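Local coordinates for capsid protein (Penaeus vannamei nodavirus, PDB 5YL0) that builds the virus shell and, in this fragment, probably forms the protruding domain on its outer surface, at residues 23-28 against 98-103. Sequence-based numbering, arbitrary orientation.
Sequences GVAEIQ and SVVLTT
Glu26 and Val99 face each other as an antiparallel hydrogen-bonded pair, joined by Glu26 N to Val99 O (3.0 Å) and by Val99 N to Glu26 O (2.9 Å). Both N-H groups point nearly straight at their acceptors, and each donor lies tilted about 20° from the carbonyl plane. One residue on, Ile27 and Ser98 make the neighbouring non-hydrogen-bonded pair, where Ile27 CD1 rests near Ser98 CA and CB. Toward Gly23 the ladder parts: a water takes the N-H of Leu101 and donates to Val24 O, 2.8 Å from Leu101 N and from Val24 O alike, linking this loop residue to the last residue of strand 95-101. Beyond it, Gly23 N closes on Leu101 O at 2.9 Å. Strand 26-30 is one of the two outermost strands of the chain's antiparallel beta sheet, bonded to strand 95-101, whose other side pairs with strand 58-63 through backbone hydrogen bonds of Ser98 with Thr62 and Val100 with Ser60. Val100 branches at CB into CG1, anti to the backbone N (chi1 176°), which packs against the CA and C of Gly23, and CG2, anti to the carbonyl carbon, which presses on Ala25 CB at 3.5 Å, tighter than an ordinary methyl contact. The same Ala25 CB also touches Ser98 OG, at 3.2 Å, while Ala25 CA sends a CA-H...O contact to Val99 O. On the face carrying Glu26 and Val99, Val99 CG2 meets Gln28 obliquely, 4.1 Å from its CB and 3.8 Å from its OE1. The extended Gln28 chain ends in an amide fixed at both atoms, OE1 by Ile17 N and NE2 by Asn15 O; Glu26 OE2 similarly accepts from Glu20 N.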
# COMPACT_ATOMS: atom_id res chain seq x y z
N GLY B 23 1.70 -19.69 -10.87
CA GLY B 23 2.83 -19.21 -11.58
C GLY B 23 2.54 -18.74 -13.01
O GLY B 23 3.48 -18.30 -13.71
N VAL B 24 1.29 -18.78 -13.48
CA VAL B 24 0.97 -18.44 -14.81
C VAL B 24 0.17 -17.17 -14.81
O VAL B 24 -0.94 -17.10 -14.28
CB VAL B 24 0.18 -19.58 -15.50
CG1 VAL B 24 -0.31 -19.13 -16.90
CG2 VAL B 24 1.03 -20.85 -15.57
N ALA B 25 0.73 -16.16 -15.40
CA ALA B 25 0.05 -14.85 -15.39
C ALA B 25 -1.24 -14.82 -16.13
O ALA B 25 -1.36 -15.56 -17.13
CB ALA B 25 0.95 -13.80 -16.02
N GLU B 26 -2.18 -14.01 -15.70
CA GLU B 26 -3.43 -13.70 -16.40
C GLU B 26 -3.50 -12.23 -16.56
O GLU B 26 -3.01 -11.44 -15.66
CB GLU B 26 -4.65 -14.24 -15.71
CG GLU B 26 -4.71 -15.73 -15.78
CD GLU B 26 -5.86 -16.27 -14.95
OE1 GLU B 26 -6.86 -15.52 -14.67
OE2 GLU B 26 -5.76 -17.44 -14.61
N ILE B 27 -4.22 -11.76 -17.54
CA ILE B 27 -4.47 -10.34 -17.77
C ILE B 27 -5.61 -9.86 -17.02
O ILE B 27 -6.74 -10.42 -17.14
CB ILE B 27 -4.73 -10.08 -19.28
CG1 ILE B 27 -3.52 -10.54 -20.08
CG2 ILE B 27 -5.05 -8.63 -19.52
CD1 ILE B 27 -2.22 -9.92 -19.57
N GLN B 28 -5.48 -8.79 -16.26
CA GLN B 28 -6.55 -8.07 -15.65
C GLN B 28 -6.74 -6.80 -16.39
O GLN B 28 -5.79 -6.01 -16.53
CB GLN B 28 -6.25 -7.81 -14.18
CG GLN B 28 -7.24 -6.88 -13.51
CD GLN B 28 -7.20 -6.87 -12.02
OE1 GLN B 28 -6.32 -7.53 -11.40
NE2 GLN B 28 -8.04 -6.07 -11.42
N SER B 98 -0.66 -7.62 -15.92
CA SER B 98 -0.34 -9.04 -15.87
C SER B 98 -0.18 -9.42 -14.40
O SER B 98 0.72 -8.86 -13.68
CB SER B 98 0.93 -9.28 -16.60
OG SER B 98 1.25 -10.66 -16.71
N VAL B 99 -0.98 -10.38 -13.92
CA VAL B 99 -1.04 -10.69 -12.45
C VAL B 99 -0.68 -12.15 -12.28
O VAL B 99 -1.25 -13.03 -13.01
CB VAL B 99 -2.48 -10.45 -11.97
CG1 VAL B 99 -2.49 -10.79 -10.45
CG2 VAL B 99 -2.89 -9.00 -12.17
N VAL B 100 0.24 -12.46 -11.40
CA VAL B 100 0.71 -13.84 -11.17
C VAL B 100 0.61 -14.15 -9.69
O VAL B 100 1.10 -13.33 -8.83
CB VAL B 100 2.18 -13.98 -11.56
CG1 VAL B 100 2.69 -15.39 -11.24
CG2 VAL B 100 2.60 -13.59 -12.96
N LEU B 101 0.00 -15.28 -9.40
CA LEU B 101 -0.02 -15.81 -8.01
C LEU B 101 0.90 -16.98 -7.98
O LEU B 101 0.73 -17.94 -8.83
CB LEU B 101 -1.43 -16.36 -7.71
CG LEU B 101 -2.38 -15.53 -6.88
CD1 LEU B 101 -3.65 -16.40 -6.71
CD2 LEU B 101 -1.76 -15.24 -5.50
N THR B 102 1.85 -17.05 -7.09
CA THR B 102 2.76 -18.15 -7.04
C THR B 102 2.10 -19.46 -6.72
O THR B 102 2.48 -20.50 -7.38
CB THR B 102 3.87 -17.83 -6.07
OG1 THR B 102 4.48 -16.61 -6.46
CG2 THR B 102 4.94 -18.96 -5.99
N THR B 103 1.17 -19.50 -5.89
CA THR B 103 0.35 -20.66 -5.55
C THR B 103 -1.10 -20.24 -5.74
O THR B 103 -1.64 -19.42 -4.95
CB THR B 103 0.65 -21.10 -4.10
OG1 THR B 103 2.03 -21.46 -3.97
CG2 THR B 103 -0.18 -22.28 -3.65
O HOH W 1 -0.84 -17.05 -11.44